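Local coordinates for Mll7089 protein (Mesorhizobium loti, PDB 2OZ8) that is of unknown function but may be a magnesium-dependent hydro-lyase of the mandelate racemase and enolase superfamily, at residues A[199-203]-A[204-208]; A[81-84]-A[85-88]; A[154-158]-A[159-163]; A[122-125]-A[126-130]. All coordinates share one frame; numbering follows the deposited sequence.

Contact 1. Residues A[199-203]-A[204-208]; sequences EAWTS and KEALT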
loop_
_atom_site.group_PDB
_atom_site.type_symbol
_atom_site.label_atom_id
_atom_site.label_comp_id
_atom_site.label_asym_id
_atom_site.label_seq_id
_atom_site.Cartn_x
_atom_site.Cartn_y
_atom_site.Cartn_z
ATOM N N GLU A 199 -22.107 -8.198 -16.579
ATOM C CA GLU A 199 -21.227 -7.048 -16.781
ATOM C C GLU A 199 -21.937 -5.824 -17.357
ATOM O O GLU A 199 -21.290 -4.874 -17.797
ATOM C CB GLU A 199 -19.974 -7.395 -17.635
ATOM C CG GLU A 199 -19.108 -8.586 -17.210
ATOM C CD GLU A 199 -17.716 -8.688 -17.987
ATOM O OE1 GLU A 199 -17.636 -8.714 -19.213
ATOM O OE2 GLU A 199 -16.644 -8.772 -17.382
ATOM N N ALA A 200 -23.267 -5.848 -17.390
ATOM C CA ALA A 200 -24.028 -4.731 -17.930
ATOM C C ALA A 200 -23.837 -3.449 -17.143
ATOM O O ALA A 200 -24.078 -2.358 -17.659
ATOM C CB ALA A 200 -25.539 -5.079 -18.021
ATOM N N TRP A 201 -23.421 -3.550 -15.894
ATOM C CA TRP A 201 -23.403 -2.349 -15.026
ATOM C C TRP A 201 -21.987 -1.819 -14.800
ATOM O O TRP A 201 -21.032 -2.545 -14.962
ATOM C CB TRP A 201 -24.092 -2.646 -13.712
ATOM C CG TRP A 201 -25.520 -3.060 -13.853
ATOM C CD1 TRP A 201 -26.363 -2.749 -14.870
ATOM C CD2 TRP A 201 -26.298 -3.795 -12.896
ATOM N NE1 TRP A 201 -27.627 -3.253 -14.623
ATOM C CE2 TRP A 201 -27.614 -3.918 -13.428
ATOM C CE3 TRP A 201 -26.018 -4.346 -11.644
ATOM C CZ2 TRP A 201 -28.663 -4.567 -12.745
ATOM C CZ3 TRP A 201 -27.075 -5.007 -10.951
ATOM C CH2 TRP A 201 -28.387 -5.104 -11.515
ATOM N N THR A 202 -21.861 -0.528 -14.530
ATOM C CA THR A 202 -20.653 0.026 -13.933
ATOM C C THR A 202 -20.776 -0.035 -12.371
ATOM O O THR A 202 -21.881 -0.219 -11.796
ATOM C CB THR A 202 -20.459 1.493 -14.429
ATOM O OG1 THR A 202 -21.674 2.219 -14.259
ATOM C CG2 THR A 202 -20.053 1.557 -15.929
ATOM N N SER A 203 -19.671 0.117 -11.662
ATOM C CA SER A 203 -19.699 -0.159 -10.204
ATOM C C SER A 203 -20.728 0.594 -9.377
ATOM O O SER A 203 -21.476 -0.064 -8.620
ATOM C CB SER A 203 -18.323 -0.059 -9.541
ATOM O OG SER A 203 -17.826 1.252 -9.667
ATOM N N LYS A 204 -20.822 1.923 -9.510
ATOM C CA LYS A 204 -21.797 2.637 -8.664
ATOM C C LYS A 204 -23.218 2.426 -9.100
ATOM O O LYS A 204 -24.125 2.358 -8.267
ATOM C CB LYS A 204 -21.429 4.137 -8.437
ATOM C CG LYS A 204 -22.304 4.912 -7.448
ATOM C CD LYS A 204 -22.428 4.253 -6.087
ATOM C CE LYS A 204 -21.096 4.316 -5.274
ATOM N NZ LYS A 204 -20.704 5.666 -4.785
ATOM N N GLU A 205 -23.426 2.282 -10.406
ATOM C CA GLU A 205 -24.705 1.828 -10.979
ATOM C C GLU A 205 -25.132 0.455 -10.454
ATOM O O GLU A 205 -26.269 0.313 -10.012
ATOM C CB GLU A 205 -24.609 1.755 -12.493
ATOM C CG GLU A 205 -25.924 1.331 -13.141
ATOM C CD GLU A 205 -25.756 0.930 -14.609
ATOM O OE1 GLU A 205 -24.623 0.854 -15.147
ATOM O OE2 GLU A 205 -26.789 0.696 -15.243
ATOM N N ALA A 206 -24.233 -0.538 -10.441
ATOM C CA ALA A 206 -24.555 -1.856 -9.778
ATOM C C ALA A 206 -25.055 -1.647 -8.361
ATOM O O ALA A 206 -26.119 -2.129 -7.989
ATOM C CB ALA A 206 -23.384 -2.777 -9.763
ATOM N N LEU A 207 -24.300 -0.871 -7.586
ATOM C CA LEU A 207 -24.642 -0.640 -6.197
ATOM C C LEU A 207 -25.989 0.097 -5.973
ATOM O O LEU A 207 -26.737 -0.270 -5.082
ATOM C CB LEU A 207 -23.476 0.055 -5.492
ATOM C CG LEU A 207 -23.506 0.336 -3.998
ATOM C CD1 LEU A 207 -24.263 -0.664 -3.128
ATOM C CD2 LEU A 207 -22.083 0.413 -3.589
ATOM N N THR A 208 -26.300 1.109 -6.770
ATOM C CA THR A 208 -27.598 1.785 -6.612
ATOM C C THR A 208 -28.751 0.921 -7.079
ATOM O O THR A 208 -29.820 0.976 -6.520
ATOM C CB THR A 208 -27.644 3.165 -7.318
ATOM O OG1 THR A 208 -27.554 2.983 -8.727
ATOM C CG2 THR A 208 -26.457 4.044 -6.864
HETATM O O HOH W 1 -23.611 0.417 -17.830
HETATM O O HOH W 2 -21.767 3.972 -12.360
#
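The indole of Trp201 and the carboxylate of Glu205 meet at a slant, their planes 44° apart, with OE2 of Glu205 3.5 Å from CD1 of Trp201. Obliquely to the same ring comes Ala206, whose CB lies 3.6 Å from CE3 of Trp201; a residue this small lets the broad indole settle against the first turn of the helix. OE1 of Glu205 grips the loop while OE2 pairs with Lys209 in a salt bridge. OE1 accepts the backbone N-H of Thr202, N to OE1 3.1 Å, on its anti side and 32° out of the carboxylate plane. Glu205 reaches back this far because CG stands anti to the backbone N (chi1 -178°) and the chain runs extended beyond it. A water donates to both Ala200 O and Glu205 OE1. With an alanine at Glu205, the Thr202 N-H would probably lose this acceptor and Lys209 its charge partner. Behind these side chains the helix starts with Ala206 N bonded to Thr202 O at 2.7 Å, followed by Leu207 N to Ser203 O. Lys204 turns elsewhere, its NZ held by Val242 O and Asp268 OD2, both of a second subunit. Thr202 is the N-cap of helix 203-215, yet its hydroxyl does not cap directly: a second water, 2.6 Å from Thr202 OG1, accepts from Glu205 N at 3.1 Å. Thus only the glutamate-to-N-cap half of a capping box is made directly, with that water standing where the other half would be, as the loop after strand 192-196 enters a helix of the enolase-type barrel.

Contact 2. Residues A[81-84]-A[85-88]; sequences IALV and HRVN. With SO4 (sulfate ion), chain E.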
loop_
_atom_site.group_PDB
_atom_site.type_symbol
_atom_site.label_atom_id
_atom_site.label_comp_id
_atom_site.label_asym_id
_atom_site.label_seq_id
_atom_site.Cartn_x
_atom_site.Cartn_y
_atom_site.Cartn_z
ATOM N N ILE A 81 -4.404 -41.017 -15.561
ATOM C CA ILE A 81 -4.151 -40.655 -14.166
ATOM C C ILE A 81 -2.789 -39.978 -13.963
ATOM O O ILE A 81 -2.623 -39.204 -13.016
ATOM C CB ILE A 81 -4.384 -41.854 -13.175
ATOM C CG1 ILE A 81 -4.469 -41.407 -11.686
ATOM C CG2 ILE A 81 -3.378 -43.014 -13.402
ATOM C CD1 ILE A 81 -5.762 -40.665 -11.255
ATOM N N ALA A 82 -1.826 -40.219 -14.856
ATOM C CA ALA A 82 -0.567 -39.484 -14.771
ATOM C C ALA A 82 -0.745 -38.077 -15.311
ATOM O O ALA A 82 -0.268 -37.126 -14.737
ATOM C CB ALA A 82 0.580 -40.219 -15.527
ATOM N N LEU A 83 -1.433 -37.949 -16.434
ATOM C CA LEU A 83 -1.517 -36.683 -17.118
ATOM C C LEU A 83 -2.249 -35.636 -16.307
ATOM O O LEU A 83 -1.862 -34.495 -16.334
ATOM C CB LEU A 83 -2.211 -36.873 -18.464
ATOM C CG LEU A 83 -1.391 -37.577 -19.535
ATOM C CD1 LEU A 83 -2.341 -37.915 -20.662
ATOM C CD2 LEU A 83 -0.300 -36.712 -20.055
ATOM N N VAL A 84 -3.314 -36.031 -15.615
ATOM C CA VAL A 84 -4.105 -35.116 -14.805
ATOM C C VAL A 84 -3.319 -34.574 -13.597
ATOM O O VAL A 84 -3.771 -33.648 -12.925
ATOM C CB VAL A 84 -5.466 -35.770 -14.279
ATOM C CG1 VAL A 84 -6.391 -36.149 -15.448
ATOM C CG2 VAL A 84 -5.212 -36.933 -13.350
ATOM N N HIS A 85 -2.152 -35.147 -13.312
ATOM C CA HIS A 85 -1.361 -34.624 -12.179
ATOM C C HIS A 85 -0.298 -33.685 -12.634
ATOM O O HIS A 85 0.249 -32.960 -11.826
ATOM C CB HIS A 85 -0.766 -35.721 -11.296
ATOM C CG HIS A 85 -1.791 -36.421 -10.477
ATOM N ND1 HIS A 85 -2.156 -37.720 -10.709
ATOM C CD2 HIS A 85 -2.567 -35.989 -9.459
ATOM C CE1 HIS A 85 -3.104 -38.070 -9.852
ATOM N NE2 HIS A 85 -3.376 -37.034 -9.086
ATOM N N ARG A 86 -0.037 -33.671 -13.934
ATOM C CA ARG A 86 1.046 -32.866 -14.440
ATOM C C ARG A 86 0.878 -31.416 -14.030
ATOM O O ARG A 86 -0.227 -30.879 -14.088
ATOM C CB ARG A 86 1.126 -32.951 -15.956
ATOM C CG ARG A 86 2.408 -32.316 -16.517
ATOM C CD ARG A 86 2.651 -32.987 -17.854
ATOM N NE ARG A 86 3.161 -34.352 -17.718
ATOM C CZ ARG A 86 3.352 -35.159 -18.737
ATOM N NH1 ARG A 86 3.026 -34.744 -19.957
ATOM N NH2 ARG A 86 3.872 -36.366 -18.534
ATOM N N VAL A 87 1.992 -30.835 -13.589
ATOM C CA VAL A 87 2.172 -29.400 -13.369
ATOM C C VAL A 87 3.032 -28.872 -14.507
ATOM O O VAL A 87 4.185 -29.307 -14.660
ATOM C CB VAL A 87 2.927 -29.115 -12.040
ATOM C CG1 VAL A 87 3.267 -27.653 -11.943
ATOM C CG2 VAL A 87 2.097 -29.496 -10.870
ATOM N N ASN A 88 2.468 -27.955 -15.298
ATOM C CA ASN A 88 3.159 -27.292 -16.421
ATOM C C ASN A 88 3.436 -25.838 -16.100
ATOM O O ASN A 88 2.664 -25.215 -15.390
ATOM C CB ASN A 88 2.294 -27.320 -17.671
ATOM C CG ASN A 88 2.038 -28.746 -18.204
ATOM O OD1 ASN A 88 2.964 -29.470 -18.573
ATOM N ND2 ASN A 88 0.779 -29.110 -18.297
HETATM S S SO4 E . -2.930 -27.618 -17.766
HETATM O O1 SO4 E . -3.130 -28.544 -18.940
HETATM O O2 SO4 E . -1.573 -26.987 -17.751
HETATM O O3 SO4 E . -3.940 -26.554 -18.012
HETATM O O4 SO4 E . -3.207 -28.230 -16.427
HETATM O O HOH W 3 -2.197 -31.403 -15.678
#
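Ile81 and His85 run alongside each other in the same direction, CD1 of Ile81 being 4.0 Å from CE1 of His85. The imidazole also turns back on the backbone: ND1 of His85 donates to Ile81 O at 2.8 Å, nearly in line with the carbonyl but bent at the hydrogen (131°), and the oxygen is tilted 30° from the ring plane. CG of His85 stands beside its own backbone N (chi1 -72°), which folds the ring back over the last helical turn. Val84 approaches from another side, CG2 resting 4.1 Å above one ring face toward the rim. Leu83 and Arg86 form a second side-by-side pair, in which CD2 of Leu83 sits 3.8 Å above the guanidinium plane, so that an apolar methyl supports the flat cation. Underneath, a type I turn from Leu83 to Arg86 closes with Arg86 N bonded to Leu83 O at 3.1 Å. Further on, Asn88 ND2 donates to O2 of a sulfate, most likely carried in from the crystallisation solution. The polar ends reach a fourth subunit: Arg86 NE bonds Gly127 O there, and His85 NE2 meets NE2 of its counterpart. A leucine at His85 would probably leave Ile81 O without its imidazole donor and remove the histidine pair from the interface. With ND1 acting as donor, an NE2-to-NE2 bond needs one further proton, which implies that the two imidazoles probably share a positive charge across the interface.

Contact 3. Residues A[154-158]-A[159-163]; sequences SHAAS and IGYSA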
loop_
_atom_site.group_PDB
_atom_site.type_symbol
_atom_site.label_atom_id
_atom_site.label_comp_id
_atom_site.label_asym_id
_atom_site.label_seq_id
_atom_site.Cartn_x
_atom_site.Cartn_y
_atom_site.Cartn_z
ATOM N N SER A 154 -42.023 -21.495 -13.031
ATOM C CA SER A 154 -43.013 -22.296 -12.317
ATOM C C SER A 154 -42.861 -23.830 -12.579
ATOM O O SER A 154 -43.082 -24.645 -11.673
ATOM C CB SER A 154 -44.427 -21.778 -12.551
ATOM O OG SER A 154 -44.738 -21.931 -13.903
ATOM N N HIS A 155 -42.436 -24.239 -13.764
ATOM C CA HIS A 155 -41.965 -25.620 -13.858
ATOM C C HIS A 155 -40.828 -25.939 -12.855
ATOM O O HIS A 155 -40.926 -26.926 -12.116
ATOM C CB HIS A 155 -41.532 -26.017 -15.262
ATOM C CG HIS A 155 -41.218 -27.481 -15.382
ATOM N ND1 HIS A 155 -39.945 -27.963 -15.615
ATOM C CD2 HIS A 155 -42.020 -28.570 -15.264
ATOM C CE1 HIS A 155 -39.984 -29.282 -15.655
ATOM N NE2 HIS A 155 -41.231 -29.675 -15.446
ATOM N N ALA A 156 -39.770 -25.123 -12.779
ATOM C CA ALA A 156 -38.726 -25.436 -11.790
ATOM C C ALA A 156 -39.269 -25.592 -10.343
ATOM O O ALA A 156 -38.888 -26.535 -9.618
ATOM C CB ALA A 156 -37.577 -24.446 -11.840
ATOM N N ALA A 157 -40.131 -24.673 -9.915
ATOM C CA ALA A 157 -40.742 -24.780 -8.582
ATOM C C ALA A 157 -41.592 -26.061 -8.441
ATOM O O ALA A 157 -41.519 -26.745 -7.388
ATOM C CB ALA A 157 -41.537 -23.527 -8.218
ATOM N N SER A 158 -42.361 -26.400 -9.488
ATOM C CA SER A 158 -43.172 -27.654 -9.518
ATOM C C SER A 158 -42.418 -28.869 -9.033
ATOM O O SER A 158 -42.964 -29.655 -8.256
ATOM C CB SER A 158 -43.613 -28.027 -10.926
ATOM O OG SER A 158 -44.758 -27.326 -11.276
ATOM N N ILE A 159 -41.182 -29.027 -9.546
ATOM C CA ILE A 159 -40.341 -30.209 -9.289
ATOM C C ILE A 159 -39.256 -29.966 -8.220
ATOM O O ILE A 159 -38.308 -30.735 -8.099
ATOM C CB ILE A 159 -39.678 -30.712 -10.598
ATOM C CG1 ILE A 159 -38.582 -29.723 -11.062
ATOM C CG2 ILE A 159 -40.765 -30.994 -11.713
ATOM C CD1 ILE A 159 -38.051 -29.990 -12.435
ATOM N N GLY A 160 -39.368 -28.902 -7.447
ATOM C CA GLY A 160 -38.645 -28.881 -6.172
ATOM C C GLY A 160 -37.403 -28.032 -6.011
ATOM O O GLY A 160 -36.722 -28.146 -4.990
ATOM N N TYR A 161 -37.102 -27.204 -7.014
ATOM C CA TYR A 161 -36.132 -26.100 -6.864
ATOM C C TYR A 161 -36.658 -25.107 -5.862
ATOM O O TYR A 161 -37.872 -24.868 -5.784
ATOM C CB TYR A 161 -35.851 -25.419 -8.212
ATOM C CG TYR A 161 -35.083 -26.335 -9.164
ATOM C CD1 TYR A 161 -33.665 -26.329 -9.203
ATOM C CD2 TYR A 161 -35.778 -27.239 -10.017
ATOM C CE1 TYR A 161 -32.947 -27.209 -10.073
ATOM C CE2 TYR A 161 -35.093 -28.104 -10.883
ATOM C CZ TYR A 161 -33.674 -28.099 -10.894
ATOM O OH TYR A 161 -33.034 -28.965 -11.749
ATOM N N SER A 162 -35.760 -24.539 -5.075
ATOM C CA SER A 162 -36.114 -23.495 -4.111
ATOM C C SER A 162 -35.195 -22.303 -4.299
ATOM O O SER A 162 -35.312 -21.302 -3.588
ATOM C CB SER A 162 -36.024 -24.021 -2.696
ATOM O OG SER A 162 -34.753 -24.613 -2.433
ATOM N N ALA A 163 -34.290 -22.404 -5.280
ATOM C CA ALA A 163 -33.420 -21.295 -5.648
ATOM C C ALA A 163 -33.423 -21.079 -7.174
ATOM O O ALA A 163 -33.413 -22.057 -7.942
ATOM C CB ALA A 163 -32.002 -21.538 -5.109
#
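Ile159 tucks CG1 between its backbone N and carbonyl carbon (chi1 71°), which lays the branch back over the end of the helix, with CG1 3.5 Å from Ala156 O. Its tip, CD1, then comes 3.8 Å from CE1 of His155, the two side chains crossing obliquely; His155 gets there by extending CG away from its own backbone N (chi1 -173°). The branched aliphatic chain suits this place because it lies along the last turn, its methyl against the imidazole, and shields the carbonyl end of the helix. Tyr161 brings one ring edge to the helix: CD2 is 3.2 Å from Ala156 O, which lies near the ring plane, and 3.8 Å from Ala156 CB. The backbone here is a Schellman motif ending helix 146-158. Tyr161 N bonds to Ala156 O at 3.2 Å and Gly160 N to Ala157 O at 3.0 Å. Gly160 is the C-prime residue, with phi at 106°; a side chain there would collide with the carbonyl oxygen of Ile159. Ile159 N makes only weak bonds, to His155 O and Ala156 O. The turn leads the chain from the helix into strand 163-167 of the barrel. On the inner side, Ala156 is small enough to sit against Ala137, Phe164 and Phe320, and the ring of Tyr161 packs on strand 132-138 and meets Phe320 edge-to-face.

Contact 4. Residues A[122-125]-A[126-130]; sequences LHVL and LGSRR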
loop_
_atom_site.group_PDB
_atom_site.type_symbol
_atom_site.label_atom_id
_atom_site.label_comp_id
_atom_site.label_asym_id
_atom_site.label_seq_id
_atom_site.Cartn_x
_atom_site.Cartn_y
_atom_site.Cartn_z
ATOM N N LEU A 122 -16.108 -40.610 -10.470
ATOM C CA LEU A 122 -15.210 -39.430 -10.418
ATOM C C LEU A 122 -15.126 -38.681 -9.064
ATOM O O LEU A 122 -14.026 -38.450 -8.550
ATOM C CB LEU A 122 -15.463 -38.484 -11.594
ATOM C CG LEU A 122 -14.545 -37.261 -11.671
ATOM C CD1 LEU A 122 -13.039 -37.647 -11.814
ATOM C CD2 LEU A 122 -14.987 -36.403 -12.797
ATOM N N HIS A 123 -16.264 -38.350 -8.468
ATOM C CA HIS A 123 -16.283 -37.667 -7.179
ATOM C C HIS A 123 -15.538 -38.375 -6.034
ATOM O O HIS A 123 -14.869 -37.712 -5.215
ATOM C CB HIS A 123 -17.718 -37.293 -6.768
ATOM C CG HIS A 123 -18.575 -38.447 -6.371
ATOM N ND1 HIS A 123 -18.822 -38.776 -5.046
ATOM C CD2 HIS A 123 -19.278 -39.337 -7.118
ATOM C CE1 HIS A 123 -19.643 -39.812 -4.999
ATOM N NE2 HIS A 123 -19.929 -40.175 -6.240
ATOM N N VAL A 124 -15.661 -39.697 -5.962
ATOM C CA VAL A 124 -14.930 -40.472 -4.943
ATOM C C VAL A 124 -13.411 -40.332 -5.190
ATOM O O VAL A 124 -12.652 -40.036 -4.274
ATOM C CB VAL A 124 -15.367 -41.980 -4.912
ATOM C CG1 VAL A 124 -14.529 -42.765 -3.898
ATOM C CG2 VAL A 124 -16.911 -42.118 -4.634
ATOM N N LEU A 125 -12.996 -40.503 -6.438
ATOM C CA LEU A 125 -11.608 -40.230 -6.827
ATOM C C LEU A 125 -11.215 -38.773 -6.456
ATOM O O LEU A 125 -10.059 -38.518 -6.061
ATOM C CB LEU A 125 -11.399 -40.476 -8.328
ATOM C CG LEU A 125 -10.001 -40.223 -8.897
ATOM C CD1 LEU A 125 -8.886 -41.228 -8.367
ATOM C CD2 LEU A 125 -10.074 -40.233 -10.453
ATOM N N LEU A 126 -12.176 -37.844 -6.569
ATOM C CA LEU A 126 -11.895 -36.419 -6.234
ATOM C C LEU A 126 -11.824 -36.165 -4.729
ATOM O O LEU A 126 -11.543 -35.044 -4.319
ATOM C CB LEU A 126 -12.831 -35.425 -6.952
ATOM C CG LEU A 126 -12.689 -35.427 -8.492
ATOM C CD1 LEU A 126 -13.691 -34.508 -9.140
ATOM C CD2 LEU A 126 -11.218 -35.174 -8.955
ATOM N N GLY A 127 -12.013 -37.233 -3.939
ATOM C CA GLY A 127 -11.966 -37.188 -2.483
ATOM C C GLY A 127 -13.300 -36.860 -1.809
ATOM O O GLY A 127 -13.318 -36.532 -0.640
ATOM N N SER A 128 -14.428 -36.975 -2.504
ATOM C CA SER A 128 -15.682 -36.561 -1.899
ATOM C C SER A 128 -15.983 -37.365 -0.662
ATOM O O SER A 128 -15.471 -38.476 -0.494
ATOM C CB SER A 128 -16.868 -36.665 -2.875
ATOM O OG SER A 128 -17.267 -38.027 -3.060
ATOM N N ARG A 129 -16.825 -36.784 0.195
ATOM C CA ARG A 129 -17.386 -37.464 1.363
ATOM C C ARG A 129 -18.900 -37.445 1.215
ATOM O O ARG A 129 -19.611 -38.050 1.996
ATOM C CB ARG A 129 -17.042 -36.742 2.655
ATOM C CG ARG A 129 -15.577 -36.444 2.873
ATOM C CD ARG A 129 -15.264 -36.432 4.388
ATOM N NE ARG A 129 -14.226 -35.456 4.664
ATOM C CZ ARG A 129 -13.358 -35.564 5.655
ATOM N NH1 ARG A 129 -13.425 -36.602 6.482
ATOM N NH2 ARG A 129 -12.409 -34.652 5.805
ATOM N N ARG A 130 -19.400 -36.717 0.233
ATOM C CA ARG A 130 -20.817 -36.712 0.002
ATOM C C ARG A 130 -21.118 -36.976 -1.453
ATOM O O ARG A 130 -20.225 -37.053 -2.281
ATOM C CB ARG A 130 -21.487 -35.439 0.558
ATOM C CG ARG A 130 -20.987 -34.056 0.011
ATOM C CD ARG A 130 -21.321 -32.892 1.034
ATOM N NE ARG A 130 -20.682 -33.194 2.334
ATOM C CZ ARG A 130 -21.232 -32.997 3.538
ATOM N NH1 ARG A 130 -22.447 -32.467 3.645
ATOM N NH2 ARG A 130 -20.554 -33.340 4.635
HETATM O O HOH W 4 -13.421 -40.120 -1.573
#
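His123 and Ser128 are joined at 2.6 Å between ND1 and OG, the hydroxyl approaching at the edge of the imidazole near its plane; either atom could be the donor. Serine fits because its short hydroxyl arm, set between its backbone N and carbonyl carbon (chi1 75°), points back at the helix, where OG also makes a weak approach to His123 O at 3.2 Å. His123 O is held chiefly by Ser128 N, at 2.8 Å. Histidine thus engages Ser128 through ring and carbonyl. Alongside, Leu126 folds back on Leu122, CD1 of Leu126 resting 3.8 Å from CG of Leu122. Leu126 N also donates to Leu122 O at 2.8 Å. What positions these groups is a Schellman motif, of which Ser128 N to His123 O is one bond. Gly127, with phi at 88°, a value glycine adopts readily, makes the other by donating its N-H to Val124 O at 2.9 Å and turns the chain so that Ser128 faces the helix. A water donating to Val124 O and Ser128 O braces the turn. Val124 CG2 lies over one face of the imidazole, toward its rim, and His305 accepts the His123 backbone N-H while meeting its ring. The leucines spread over two helices: all three reach Trp111 of helix 103-118, and Leu126 also packs on Met306 and Ala309 of helix 304-309, just before the chain enters strand 132-138.

How the contacts relate
Contacts 2 and 4 are neighbours, their centres 18 Å apart, and touch within the chain where Ile81 CD1 packs 4.3 Å from Leu125 CD1. Both also border the fourth subunit, so residues 81-88 of one copy meet residues 122-130 of the other across that interface. Contacts 1 and 3 belong to the barrel, with centres 29 Å apart and nearest atoms about 17 Å apart. Contact 1 begins a helix after a barrel strand, at the end where enolase-superfamily enzymes place their active sites, whereas contact 3 ends a helix before one. Contacts 1 and 4 lie on opposite sides of the chain's centre. The sulfate belongs to contact 2, and no magnesium ion lies in any contact.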